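Local coordinates for uncharacterized protein (Legionella pneumophila subsp. pneumophila, PDB 5T2X), which is of unknown function but belongs to the DUF5630 family and folds entirely into helices and loops, at residues 33-38 / 63-68; 45-50 / 67-72; 174-179 / 198-203; 203-208 / 235-240. All blocks are in the same frame, centred on the assembly; numbering follows the deposited sequence.

Overall arrangement
The chain is built from helices without any strand, and the four contacts fall into two pairs on opposite sides of its centre. Contacts 1 and 2 lie near the N-terminal end, their centres about 9 Å apart. They share Asp67 and Ile68 on helix 66-76 and touch where Leu38 CD2 meets Leu46 CD1 at 3.8 Å. Contacts 3 and 4 form the second pair, also with centres about 9 Å apart. They share Ile203 on helix 191-207, and Leu201 CD1 packs on Trp237 CZ3 at 3.8 Å. The pairs do not touch: their nearest atoms, in contacts 2 and 4, are about 21 Å apart. The function is unknown, so the contacts are not tied to a site.

Contact 1 of 4, residues 33-38 / 63-68; sequences RAKMLL and AEQADI
Lys35 reaches from helix 31-40 to the 3-10 turn 63-65 and the first turn of helix 66-76, and its ammonium group is held by two bonds. Lys35 NZ forms a salt bridge with Asp67 OD1 at 2.7 Å, on the syn lone pair of that oxygen. Lys35 NZ also donates to the backbone oxygen Glu64 O at 2.8 Å, nearly along the C=O axis (165°). These two acceptors, Glu64 O and Asp67 OD1, lie only 2.9 Å apart, so the lysine charge probably offsets their repulsion. The lysine and aspartate side chains meet tip to tip.

Lys35 CD passes Gln65 OE1 at 3.6 Å, and Lys35 CG rests on Ile68 CD1 at 3.8 Å. Ile68 CD1 also lies 4.3 Å from Leu38 CB, one helical turn further on.

Lys35 has CG anti to the backbone N (chi1 -177°) and stays extended to its tip. Asp67 has CG in the crowded position between N and the carbonyl carbon (chi1 63°), which brings its carboxylate back beside Glu64 O. Gln65 is bent at chi2, and its NE2 is bonded to Phe59 O. Leu38 also packs against Ile22 of helix 15-27 and Phe59 of helix 54-60. The arrangement is a lysine salt bridge at the edge of an apolar interface in an all-helical fold, here tying helix 31-40 to the turn that leads into helix 66-76.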
loop_
_atom_site.group_PDB
_atom_site.type_symbol
_atom_site.label_atom_id
_atom_site.label_comp_id
_atom_site.label_asym_id
_atom_site.label_seq_id
_atom_site.Cartn_x
_atom_site.Cartn_y
_atom_site.Cartn_z
ATOM N N ARG A 33 1.531 27.702 17.895
ATOM C CA ARG A 33 2.653 28.352 17.229
ATOM C C ARG A 33 3.523 27.335 16.499
ATOM O O ARG A 33 3.992 27.597 15.384
ATOM C CB ARG A 33 3.473 29.141 18.247
ATOM C CG ARG A 33 4.417 30.156 17.636
ATOM C CD ARG A 33 5.168 30.907 18.719
ATOM N NE ARG A 33 4.259 31.517 19.684
ATOM C CZ ARG A 33 4.652 32.110 20.807
ATOM N NH1 ARG A 33 5.942 32.171 21.108
ATOM N NH2 ARG A 33 3.756 32.639 21.629
ATOM N N ALA A 34 3.749 26.170 17.111
ATOM C CA ALA A 34 4.498 25.113 16.440
ATOM C C ALA A 34 3.732 24.573 15.241
ATOM O O ALA A 34 4.318 24.321 14.181
ATOM C CB ALA A 34 4.813 23.988 17.423
ATOM N N LYS A 35 2.418 24.391 15.391
ATOM C CA LYS A 35 1.591 23.947 14.276
ATOM C C LYS A 35 1.559 24.984 13.162
ATOM O O LYS A 35 1.477 24.629 11.980
ATOM C CB LYS A 35 0.180 23.646 14.780
ATOM C CG LYS A 35 -0.773 23.094 13.745
ATOM C CD LYS A 35 -2.074 22.681 14.411
ATOM C CE LYS A 35 -3.106 22.247 13.394
ATOM N NZ LYS A 35 -4.359 21.779 14.050
HETATM N N MSE A 36 1.635 26.259 13.517
HETATM C CA MSE A 36 1.653 27.346 12.549
HETATM C C MSE A 36 2.918 27.319 11.693
HETATM O O MSE A 36 2.863 27.537 10.481
HETATM C CB MSE A 36 1.529 28.677 13.286
HETATM C CG MSE A 36 1.881 29.900 12.484
HETATM SE SE MSE A 36 1.921 31.445 13.668
HETATM C CE MSE A 36 2.590 32.769 12.403
ATOM N N LEU A 37 4.058 27.044 12.328
ATOM C CA LEU A 37 5.316 26.969 11.594
ATOM C C LEU A 37 5.431 25.666 10.811
ATOM O O LEU A 37 5.980 25.653 9.703
ATOM C CB LEU A 37 6.497 27.117 12.555
ATOM C CG LEU A 37 6.721 28.503 13.162
ATOM C CD1 LEU A 37 7.966 28.508 14.036
ATOM C CD2 LEU A 37 6.824 29.555 12.067
ATOM N N LEU A 38 4.922 24.565 11.371
ATOM C CA LEU A 38 4.962 23.288 10.667
ATOM C C LEU A 38 4.170 23.340 9.368
ATOM O O LEU A 38 4.551 22.696 8.383
ATOM C CB LEU A 38 4.433 22.173 11.571
ATOM C CG LEU A 38 5.374 21.703 12.684
ATOM C CD1 LEU A 38 4.612 20.903 13.727
ATOM C CD2 LEU A 38 6.514 20.882 12.102
ATOM N N ALA A 63 -4.073 13.543 17.121
ATOM C CA ALA A 63 -5.302 13.679 16.345
ATOM C C ALA A 63 -5.482 15.096 15.815
ATOM O O ALA A 63 -5.865 15.286 14.655
ATOM C CB ALA A 63 -6.505 13.267 17.191
ATOM N N GLU A 64 -5.213 16.105 16.646
ATOM C CA GLU A 64 -5.439 17.485 16.234
ATOM C C GLU A 64 -4.408 17.986 15.230
ATOM O O GLU A 64 -4.557 19.107 14.731
ATOM C CB GLU A 64 -5.465 18.407 17.458
ATOM C CG GLU A 64 -4.228 18.336 18.341
ATOM C CD GLU A 64 -4.285 17.205 19.351
ATOM O OE1 GLU A 64 -5.277 16.446 19.346
ATOM O OE2 GLU A 64 -3.338 17.078 20.155
ATOM N N GLN A 65 -3.382 17.196 14.917
ATOM C CA GLN A 65 -2.390 17.565 13.916
ATOM C C GLN A 65 -2.608 16.858 12.584
ATOM O O GLN A 65 -1.793 17.013 11.669
ATOM C CB GLN A 65 -0.980 17.282 14.438
ATOM C CG GLN A 65 -0.368 18.444 15.205
ATOM C CD GLN A 65 -1.139 18.786 16.464
ATOM O OE1 GLN A 65 -1.863 19.780 16.511
ATOM N NE2 GLN A 65 -0.982 17.964 17.495
ATOM N N ALA A 66 -3.695 16.095 12.455
ATOM C CA ALA A 66 -3.990 15.396 11.210
ATOM C C ALA A 66 -4.299 16.353 10.065
ATOM O O ALA A 66 -4.109 15.987 8.899
ATOM C CB ALA A 66 -5.160 14.431 11.419
ATOM N N ASP A 67 -4.778 17.563 10.363
ATOM C CA ASP A 67 -5.041 18.533 9.305
ATOM C C ASP A 67 -3.763 19.002 8.626
ATOM O O ASP A 67 -3.817 19.461 7.479
ATOM C CB ASP A 67 -5.800 19.733 9.865
ATOM C CG ASP A 67 -5.000 20.487 10.904
ATOM O OD1 ASP A 67 -4.980 20.043 12.069
ATOM O OD2 ASP A 67 -4.392 21.520 10.554
ATOM N N ILE A 68 -2.622 18.910 9.313
ATOM C CA ILE A 68 -1.346 19.227 8.680
ATOM C C ILE A 68 -1.106 18.306 7.493
ATOM O O ILE A 68 -0.670 18.746 6.422
ATOM C CB ILE A 68 -0.203 19.133 9.707
ATOM C CG1 ILE A 68 -0.421 20.124 10.853
ATOM C CG2 ILE A 68 1.143 19.365 9.032
ATOM C CD1 ILE A 68 0.656 20.071 11.916
#

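Contact 2 of 4, residues 45-50 / 67-72; sequences TLIKYT and DIWRTH
Apolar contacts carry this buried meeting of helix 43-52 with helix 66-76. Leu46 makes most of the contact from the first helix. Its CG is anti to the backbone N (chi1 170°), and the CD2 methyl goes in among three side chains. Leu46 CD2 lies 3.9 Å from Ile68 CG2 and 3.6 Å from His72 NE2; the histidine ring is met obliquely.

A CH-pi contact adds to this packing. Leu46 CD2 stands over one face of the Trp69 indole, 4.2 Å from the centroid of the six-membered ring and 27° off its normal. Ile47 and Thr50 come to the edge of the same ring, near its plane. Ile47 CG1 is 4.2 Å from Trp69 CZ3, and Thr50 CG2 is 4.2 Å from Trp69 CH2. The indole is therefore touched on a face and along its outer edge by one helix.

Hydrogen bonds fix the surroundings. Thr50 OG1 donates to Ile47 O at 2.6 Å, on a lone pair in the carbonyl plane, and this sets the threonine rotation that places CG2 by the indole. Trp69 NE1 is bonded to Cys60 O, which holds the other end of the indole.

The segment axes run at 144° and approach to 12.7 Å, a wide spacing bridged by long side chains. Helix 91-111 adds Tyr99 and Phe100 against Ile47. The arrangement is leucine-on-indole packing on the buried face between two roughly antiparallel helices of an all-helical fold.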
loop_
_atom_site.group_PDB
_atom_site.type_symbol
_atom_site.label_atom_id
_atom_site.label_comp_id
_atom_site.label_asym_id
_atom_site.label_seq_id
_atom_site.Cartn_x
_atom_site.Cartn_y
_atom_site.Cartn_z
ATOM N N THR A 45 10.643 18.984 3.823
ATOM C CA THR A 45 11.238 19.394 5.090
ATOM C C THR A 45 10.409 18.909 6.274
ATOM O O THR A 45 10.965 18.506 7.303
ATOM C CB THR A 45 11.393 20.913 5.124
ATOM O OG1 THR A 45 12.100 21.346 3.955
ATOM C CG2 THR A 45 12.165 21.345 6.361
ATOM N N LEU A 46 9.079 18.937 6.145
ATOM C CA LEU A 46 8.215 18.449 7.217
ATOM C C LEU A 46 8.501 16.986 7.529
ATOM O O LEU A 46 8.683 16.610 8.693
ATOM C CB LEU A 46 6.746 18.638 6.836
ATOM C CG LEU A 46 5.719 17.958 7.749
ATOM C CD1 LEU A 46 5.752 18.549 9.152
ATOM C CD2 LEU A 46 4.319 18.047 7.160
ATOM N N ILE A 47 8.545 16.143 6.495
ATOM C CA ILE A 47 8.823 14.725 6.702
ATOM C C ILE A 47 10.219 14.535 7.281
ATOM O O ILE A 47 10.430 13.713 8.181
ATOM C CB ILE A 47 8.641 13.951 5.383
ATOM C CG1 ILE A 47 7.173 13.977 4.956
ATOM C CG2 ILE A 47 9.140 12.523 5.525
ATOM C CD1 ILE A 47 6.904 13.249 3.664
ATOM N N LYS A 48 11.189 15.304 6.785
ATOM C CA LYS A 48 12.552 15.199 7.293
ATOM C C LYS A 48 12.637 15.590 8.764
ATOM O O LYS A 48 13.455 15.031 9.505
ATOM C CB LYS A 48 13.483 16.062 6.445
ATOM C CG LYS A 48 14.947 15.977 6.823
ATOM C CD LYS A 48 15.816 16.484 5.687
ATOM C CE LYS A 48 17.176 16.908 6.192
ATOM N NZ LYS A 48 17.040 18.029 7.160
ATOM N N TYR A 49 11.804 16.533 9.208
ATOM C CA TYR A 49 11.812 16.906 10.621
ATOM C C TYR A 49 11.247 15.790 11.491
ATOM O O TYR A 49 11.757 15.536 12.589
ATOM C CB TYR A 49 11.027 18.200 10.839
ATOM C CG TYR A 49 11.780 19.463 10.478
ATOM C CD1 TYR A 49 12.988 19.408 9.793
ATOM C CD2 TYR A 49 11.286 20.711 10.835
ATOM C CE1 TYR A 49 13.677 20.564 9.463
ATOM C CE2 TYR A 49 11.968 21.871 10.512
ATOM C CZ TYR A 49 13.161 21.792 9.827
ATOM O OH TYR A 49 13.840 22.945 9.506
ATOM N N THR A 50 10.196 15.112 11.021
ATOM C CA THR A 50 9.622 14.018 11.798
ATOM C C THR A 50 10.593 12.852 11.931
ATOM O O THR A 50 10.509 12.086 12.897
ATOM C CB THR A 50 8.312 13.540 11.164
ATOM O OG1 THR A 50 8.572 13.005 9.860
ATOM C CG2 THR A 50 7.322 14.690 11.049
ATOM N N ASP A 67 -4.778 17.563 10.363
ATOM C CA ASP A 67 -5.041 18.533 9.305
ATOM C C ASP A 67 -3.763 19.002 8.626
ATOM O O ASP A 67 -3.817 19.461 7.479
ATOM C CB ASP A 67 -5.800 19.733 9.865
ATOM C CG ASP A 67 -5.000 20.487 10.904
ATOM O OD1 ASP A 67 -4.980 20.043 12.069
ATOM O OD2 ASP A 67 -4.392 21.520 10.554
ATOM N N ILE A 68 -2.622 18.910 9.313
ATOM C CA ILE A 68 -1.346 19.227 8.680
ATOM C C ILE A 68 -1.106 18.306 7.493
ATOM O O ILE A 68 -0.670 18.746 6.422
ATOM C CB ILE A 68 -0.203 19.133 9.707
ATOM C CG1 ILE A 68 -0.421 20.124 10.853
ATOM C CG2 ILE A 68 1.143 19.365 9.032
ATOM C CD1 ILE A 68 0.656 20.071 11.916
ATOM N N TRP A 69 -1.407 17.017 7.658
ATOM C CA TRP A 69 -1.187 16.050 6.591
ATOM C C TRP A 69 -2.270 16.130 5.521
ATOM O O TRP A 69 -1.982 15.937 4.335
ATOM C CB TRP A 69 -1.110 14.640 7.176
ATOM C CG TRP A 69 -0.056 14.499 8.235
ATOM C CD1 TRP A 69 -0.253 14.420 9.584
ATOM C CD2 TRP A 69 1.361 14.433 8.033
ATOM N NE1 TRP A 69 0.953 14.302 10.232
ATOM C CE2 TRP A 69 1.959 14.310 9.302
ATOM C CE3 TRP A 69 2.182 14.464 6.901
ATOM C CZ2 TRP A 69 3.339 14.217 9.472
ATOM C CZ3 TRP A 69 3.550 14.373 7.072
ATOM C CH2 TRP A 69 4.116 14.251 8.347
ATOM N N ARG A 70 -3.517 16.408 5.917
ATOM C CA ARG A 70 -4.597 16.491 4.939
ATOM C C ARG A 70 -4.382 17.636 3.962
ATOM O O ARG A 70 -4.748 17.524 2.787
ATOM C CB ARG A 70 -5.945 16.647 5.642
ATOM C CG ARG A 70 -6.401 15.399 6.364
ATOM C CD ARG A 70 -7.882 15.451 6.693
ATOM N NE ARG A 70 -8.304 14.227 7.363
ATOM C CZ ARG A 70 -8.229 14.035 8.676
ATOM N NH1 ARG A 70 -7.754 14.994 9.457
ATOM N NH2 ARG A 70 -8.629 12.888 9.206
ATOM N N THR A 71 -3.795 18.741 4.427
ATOM C CA THR A 71 -3.451 19.830 3.521
ATOM C C THR A 71 -2.478 19.359 2.448
ATOM O O THR A 71 -2.647 19.669 1.263
ATOM C CB THR A 71 -2.863 21.002 4.307
ATOM O OG1 THR A 71 -3.844 21.503 5.224
ATOM C CG2 THR A 71 -2.434 22.119 3.367
ATOM N N HIS A 72 -1.458 18.593 2.844
ATOM C CA HIS A 72 -0.526 18.044 1.865
ATOM C C HIS A 72 -1.192 16.979 1.003
ATOM O O HIS A 72 -0.903 16.873 -0.194
ATOM C CB HIS A 72 0.704 17.475 2.569
ATOM C CG HIS A 72 1.579 18.518 3.191
ATOM N ND1 HIS A 72 2.327 19.402 2.444
ATOM C CD2 HIS A 72 1.828 18.818 4.488
ATOM C CE1 HIS A 72 2.997 20.203 3.253
ATOM N NE2 HIS A 72 2.712 19.868 4.499
#

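Contact 3 of 4, residues 174-179 / 198-203; sequences LLFYKT and LEALLI
The ring of Tyr177 and the side chain of Leu201 make the central apolar contact between helix 169-185 and helix 191-207. They lie side by side and point the same way. Leu201 CB is 3.6 Å from Tyr177 CD1, and Leu201 CD2 is 3.6 Å from Tyr177 CE1. Further apolar contacts flank this pair. Leu174 CD2 meets Leu201 CD1 at 3.8 Å. Ala200 CB fits beside two aromatic residues, 3.5 Å from Phe176 CD1 and 4.1 Å from Tyr177 CB. The Phe176 ring is met obliquely.

One CH-pi contact is nearly ideal. Leu201 CD1 stands over the centre of the Tyr177 ring, 4.0 Å from the centroid and 4° off the ring normal. In Leu201, CG anti to the backbone N helps to carry the methyl over the ring. Tyr177 has a chi1 of 145°, away from the usual staggered values.

The two helices form an antiparallel helical hairpin. Their segment axes run at 157° and approach to 7.9 Å. The small Ala200 lies at this close point, with its CA 5.2 Å from that of Tyr177.

Within helix 169-185, Leu175 O accepts hydrogen bonds from both Thr179 N and Thr179 OG1, the hydroxyl sitting above the carbonyl plane. Glu199 forms a salt bridge with Lys265 of helix 252-272. Around the hairpin, helix 153-167 meets Phe176 through Leu158 and Cys165. Helix 237-248 meets Tyr177 through Thr244 and Leu201 through Ile241.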
loop_
_atom_site.group_PDB
_atom_site.type_symbol
_atom_site.label_atom_id
_atom_site.label_comp_id
_atom_site.label_asym_id
_atom_site.label_seq_id
_atom_site.Cartn_x
_atom_site.Cartn_y
_atom_site.Cartn_z
ATOM N N LEU A 174 -6.296 -8.387 -4.414
ATOM C CA LEU A 174 -6.101 -8.610 -5.842
ATOM C C LEU A 174 -4.621 -8.687 -6.192
ATOM O O LEU A 174 -4.234 -9.455 -7.082
ATOM C CB LEU A 174 -6.789 -7.509 -6.650
ATOM C CG LEU A 174 -8.310 -7.630 -6.770
ATOM C CD1 LEU A 174 -8.872 -6.523 -7.647
ATOM C CD2 LEU A 174 -8.693 -8.996 -7.317
ATOM N N LEU A 175 -3.782 -7.907 -5.506
ATOM C CA LEU A 175 -2.342 -8.014 -5.710
ATOM C C LEU A 175 -1.823 -9.370 -5.246
ATOM O O LEU A 175 -1.017 -10.002 -5.937
ATOM C CB LEU A 175 -1.620 -6.880 -4.979
ATOM C CG LEU A 175 -0.092 -6.959 -4.952
ATOM C CD1 LEU A 175 0.480 -6.908 -6.360
ATOM C CD2 LEU A 175 0.489 -5.846 -4.092
ATOM N N PHE A 176 -2.277 -9.829 -4.075
ATOM C CA PHE A 176 -1.904 -11.157 -3.600
ATOM C C PHE A 176 -2.393 -12.235 -4.559
ATOM O O PHE A 176 -1.685 -13.216 -4.814
ATOM C CB PHE A 176 -2.475 -11.383 -2.200
ATOM C CG PHE A 176 -1.928 -12.600 -1.501
ATOM C CD1 PHE A 176 -2.512 -13.845 -1.681
ATOM C CD2 PHE A 176 -0.843 -12.494 -0.649
ATOM C CE1 PHE A 176 -2.014 -14.963 -1.030
ATOM C CE2 PHE A 176 -0.342 -13.607 0.005
ATOM C CZ PHE A 176 -0.928 -14.843 -0.186
ATOM N N TYR A 177 -3.600 -12.065 -5.101
ATOM C CA TYR A 177 -4.133 -13.030 -6.057
ATOM C C TYR A 177 -3.287 -13.071 -7.324
ATOM O O TYR A 177 -2.923 -14.150 -7.807
ATOM C CB TYR A 177 -5.591 -12.686 -6.377
ATOM C CG TYR A 177 -6.010 -12.960 -7.805
ATOM C CD1 TYR A 177 -6.312 -14.248 -8.230
ATOM C CD2 TYR A 177 -6.118 -11.924 -8.726
ATOM C CE1 TYR A 177 -6.699 -14.498 -9.535
ATOM C CE2 TYR A 177 -6.504 -12.165 -10.031
ATOM C CZ TYR A 177 -6.794 -13.452 -10.430
ATOM O OH TYR A 177 -7.178 -13.691 -11.729
ATOM N N LYS A 178 -2.956 -11.900 -7.873
ATOM C CA LYS A 178 -2.133 -11.858 -9.076
ATOM C C LYS A 178 -0.717 -12.350 -8.804
ATOM O O LYS A 178 -0.095 -12.958 -9.683
ATOM C CB LYS A 178 -2.105 -10.438 -9.644
ATOM C CG LYS A 178 -1.483 -10.337 -11.027
ATOM C CD LYS A 178 -2.247 -11.186 -12.033
ATOM C CE LYS A 178 -1.609 -11.127 -13.411
ATOM N NZ LYS A 178 -2.362 -11.940 -14.406
ATOM N N THR A 179 -0.195 -12.101 -7.601
ATOM C CA THR A 179 1.141 -12.582 -7.266
ATOM C C THR A 179 1.181 -14.104 -7.220
ATOM O O THR A 179 2.156 -14.719 -7.670
ATOM C CB THR A 179 1.590 -11.986 -5.930
ATOM O OG1 THR A 179 1.616 -10.556 -6.029
ATOM C CG2 THR A 179 2.979 -12.486 -5.556
ATOM N N LEU A 198 -7.056 -18.316 -5.517
ATOM C CA LEU A 198 -8.515 -18.319 -5.486
ATOM C C LEU A 198 -9.040 -17.712 -4.191
ATOM O O LEU A 198 -9.970 -16.898 -4.207
ATOM C CB LEU A 198 -9.038 -19.746 -5.662
ATOM C CG LEU A 198 -10.552 -19.938 -5.544
ATOM C CD1 LEU A 198 -11.279 -19.141 -6.615
ATOM C CD2 LEU A 198 -10.915 -21.412 -5.626
ATOM N N GLU A 199 -8.451 -18.098 -3.056
ATOM C CA GLU A 199 -8.907 -17.580 -1.770
ATOM C C GLU A 199 -8.770 -16.064 -1.708
ATOM O O GLU A 199 -9.698 -15.361 -1.293
ATOM C CB GLU A 199 -8.127 -18.242 -0.635
ATOM C CG GLU A 199 -8.469 -17.712 0.747
ATOM C CD GLU A 199 -7.672 -18.391 1.842
ATOM O OE1 GLU A 199 -7.089 -19.463 1.575
ATOM O OE2 GLU A 199 -7.624 -17.854 2.968
ATOM N N ALA A 200 -7.616 -15.540 -2.130
ATOM C CA ALA A 200 -7.419 -14.094 -2.131
ATOM C C ALA A 200 -8.345 -13.409 -3.127
ATOM O O ALA A 200 -8.810 -12.290 -2.880
ATOM C CB ALA A 200 -5.960 -13.761 -2.438
ATOM N N LEU A 201 -8.621 -14.060 -4.258
ATOM C CA LEU A 201 -9.538 -13.481 -5.235
ATOM C C LEU A 201 -10.957 -13.419 -4.685
ATOM O O LEU A 201 -11.666 -12.427 -4.891
ATOM C CB LEU A 201 -9.496 -14.286 -6.533
ATOM C CG LEU A 201 -10.429 -13.836 -7.659
ATOM C CD1 LEU A 201 -10.168 -12.386 -8.031
ATOM C CD2 LEU A 201 -10.264 -14.740 -8.871
ATOM N N LEU A 202 -11.388 -14.467 -3.979
ATOM C CA LEU A 202 -12.722 -14.461 -3.389
ATOM C C LEU A 202 -12.835 -13.412 -2.289
ATOM O O LEU A 202 -13.851 -12.712 -2.194
ATOM C CB LEU A 202 -13.066 -15.849 -2.846
ATOM C CG LEU A 202 -13.169 -16.977 -3.876
ATOM C CD1 LEU A 202 -13.444 -18.310 -3.196
ATOM C CD2 LEU A 202 -14.244 -16.668 -4.903
ATOM N N ILE A 203 -11.804 -13.286 -1.450
ATOM C CA ILE A 203 -11.824 -12.277 -0.395
ATOM C C ILE A 203 -11.889 -10.880 -0.997
ATOM O O ILE A 203 -12.600 -10.003 -0.492
ATOM C CB ILE A 203 -10.604 -12.443 0.530
ATOM C CG1 ILE A 203 -10.658 -13.791 1.248
ATOM C CG2 ILE A 203 -10.541 -11.309 1.543
ATOM C CD1 ILE A 203 -9.429 -14.086 2.082
#

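Contact 4 of 4, residues 203-208 / 235-240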
loop_
_atom_site.group_PDB
_atom_site.type_symbol
_atom_site.label_atom_id
_atom_site.label_comp_id
_atom_site.label_asym_id
_atom_site.label_seq_id
_atom_site.Cartn_x
_atom_site.Cartn_y
_atom_site.Cartn_z
ATOM N N ILE A 203 -11.804 -13.286 -1.450
ATOM C CA ILE A 203 -11.824 -12.277 -0.395
ATOM C C ILE A 203 -11.889 -10.880 -0.997
ATOM O O ILE A 203 -12.600 -10.003 -0.492
ATOM C CB ILE A 203 -10.604 -12.443 0.530
ATOM C CG1 ILE A 203 -10.658 -13.791 1.248
ATOM C CG2 ILE A 203 -10.541 -11.309 1.543
ATOM C CD1 ILE A 203 -9.429 -14.086 2.082
ATOM N N ALA A 204 -11.158 -10.654 -2.092
ATOM C CA ALA A 204 -11.181 -9.348 -2.741
ATOM C C ALA A 204 -12.583 -8.993 -3.219
ATOM O O ALA A 204 -12.991 -7.827 -3.162
ATOM C CB ALA A 204 -10.193 -9.325 -3.907
ATOM N N ARG A 205 -13.339 -9.986 -3.690
ATOM C CA ARG A 205 -14.704 -9.718 -4.126
ATOM C C ARG A 205 -15.619 -9.458 -2.936
ATOM O O ARG A 205 -16.429 -8.524 -2.960
ATOM C CB ARG A 205 -15.227 -10.884 -4.963
ATOM C CG ARG A 205 -16.552 -10.602 -5.648
ATOM C CD ARG A 205 -17.009 -11.795 -6.470
ATOM N NE ARG A 205 -18.152 -11.470 -7.316
ATOM C CZ ARG A 205 -18.764 -12.338 -8.116
ATOM N NH1 ARG A 205 -18.345 -13.595 -8.178
ATOM N NH2 ARG A 205 -19.796 -11.949 -8.852
ATOM N N LYS A 206 -15.493 -10.268 -1.880
ATOM C CA LYS A 206 -16.331 -10.116 -0.695
ATOM C C LYS A 206 -16.068 -8.814 0.051
ATOM O O LYS A 206 -16.894 -8.411 0.876
ATOM C CB LYS A 206 -16.123 -11.307 0.241
ATOM C CG LYS A 206 -16.555 -12.630 -0.366
ATOM C CD LYS A 206 -16.226 -13.807 0.533
ATOM C CE LYS A 206 -16.688 -15.107 -0.103
ATOM N NZ LYS A 206 -18.151 -15.085 -0.386
ATOM N N LEU A 207 -14.941 -8.154 -0.208
ATOM C CA LEU A 207 -14.650 -6.861 0.393
ATOM C C LEU A 207 -14.974 -5.692 -0.525
ATOM O O LEU A 207 -14.984 -4.549 -0.062
ATOM C CB LEU A 207 -13.172 -6.782 0.803
ATOM C CG LEU A 207 -12.666 -7.764 1.861
ATOM C CD1 LEU A 207 -11.183 -7.545 2.120
ATOM C CD2 LEU A 207 -13.461 -7.635 3.148
ATOM N N SER A 208 -15.257 -5.954 -1.803
ATOM C CA SER A 208 -15.379 -4.897 -2.802
ATOM C C SER A 208 -16.558 -3.963 -2.561
ATOM O O SER A 208 -16.624 -2.908 -3.202
ATOM C CB SER A 208 -15.491 -5.515 -4.197
ATOM O OG SER A 208 -16.609 -6.380 -4.282
ATOM N N GLU A 235 -11.028 -8.664 -15.813
ATOM C CA GLU A 235 -12.091 -8.466 -16.792
ATOM C C GLU A 235 -13.446 -8.533 -16.112
ATOM O O GLU A 235 -14.256 -7.610 -16.213
ATOM C CB GLU A 235 -12.008 -9.515 -17.902
ATOM N N SER A 236 -13.682 -9.642 -15.415
ATOM C CA SER A 236 -14.921 -9.853 -14.690
ATOM C C SER A 236 -14.643 -10.757 -13.499
ATOM O O SER A 236 -13.737 -11.594 -13.537
ATOM C CB SER A 236 -16.003 -10.469 -15.583
ATOM O OG SER A 236 -17.175 -10.755 -14.838
ATOM N N TRP A 237 -15.435 -10.574 -12.441
ATOM C CA TRP A 237 -15.280 -11.382 -11.235
ATOM C C TRP A 237 -15.451 -12.867 -11.541
ATOM O O TRP A 237 -14.555 -13.676 -11.278
ATOM C CB TRP A 237 -16.282 -10.930 -10.170
ATOM C CG TRP A 237 -15.907 -9.662 -9.457
ATOM C CD1 TRP A 237 -16.583 -8.475 -9.477
ATOM C CD2 TRP A 237 -14.769 -9.459 -8.611
ATOM N NE1 TRP A 237 -15.935 -7.548 -8.696
ATOM C CE2 TRP A 237 -14.818 -8.127 -8.154
ATOM C CE3 TRP A 237 -13.711 -10.276 -8.198
ATOM C CZ2 TRP A 237 -13.852 -7.594 -7.304
ATOM C CZ3 TRP A 237 -12.755 -9.745 -7.356
ATOM C CH2 TRP A 237 -12.829 -8.418 -6.917
ATOM N N ASP A 238 -16.607 -13.245 -12.097
ATOM C CA ASP A 238 -16.864 -14.655 -12.383
ATOM C C ASP A 238 -15.899 -15.206 -13.423
ATOM O O ASP A 238 -15.527 -16.384 -13.359
ATOM C CB ASP A 238 -18.308 -14.844 -12.845
ATOM C CG ASP A 238 -19.311 -14.528 -11.755
ATOM O OD1 ASP A 238 -19.014 -14.811 -10.574
ATOM O OD2 ASP A 238 -20.395 -13.997 -12.078
ATOM N N LYS A 239 -15.484 -14.379 -14.384
ATOM C CA LYS A 239 -14.505 -14.825 -15.371
ATOM C C LYS A 239 -13.163 -15.133 -14.719
ATOM O O LYS A 239 -12.527 -16.146 -15.035
ATOM C CB LYS A 239 -14.340 -13.765 -16.460
ATOM C CG LYS A 239 -15.560 -13.578 -17.347
ATOM C CD LYS A 239 -15.573 -14.575 -18.492
ATOM C CE LYS A 239 -16.604 -14.190 -19.540
ATOM N NZ LYS A 239 -16.377 -14.905 -20.827
ATOM N N ALA A 240 -12.714 -14.269 -13.803
ATOM C CA ALA A 240 -11.431 -14.490 -13.144
ATOM C C ALA A 240 -11.498 -15.668 -12.181
ATOM O O ALA A 240 -10.538 -16.439 -12.066
ATOM C CB ALA A 240 -10.991 -13.222 -12.412
#
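An arginine laid flat along a tryptophan face joins two helices at the surface of this all-helical fold. The C-terminal part of helix 191-207 packs against the first turn of helix 237-248, with Ser236 at the N-cap position of the second helix. Trp237 and Arg205 bury the most surface here, with Asp238 third.

Arg205 lies along one face of the Trp237 indole, and the two side chains slide past each other in opposite directions. Arg205 has CG anti to the backbone N (chi1 -171°) and is extended as far as NE, so its whole stem follows the ring. Arg205 CB makes a CH-pi contact 3.7 Å from the centroid of the six-membered ring of Trp237. Arg205 CG lies 3.6 Å from Trp237 CD2, over the ring. The guanidinium is nearly parallel to the indole, with planes 6° apart, but its centre sits over Trp237 CB, 3.4 Å above the guanidinium plane.

Ala204 and Ser208 touch the far end of the indole. Ala204 CB is 4.1 Å from Trp237 CH2, and Ser208 CB is 4.1 Å from Trp237 CZ2. Ser208 OG is held by Arg205 O, on a lone pair in the carbonyl plane, and Ser208 N donates to the same oxygen. Leu201 of helix 191-207 also packs on Trp237.

Asp238 takes the charged tip of Arg205 in a salt bridge. Arg205 NH1 donates to Asp238 OD1 at 2.8 Å with an N-H...O angle of 144°, meeting the oxygen from above the carboxylate plane.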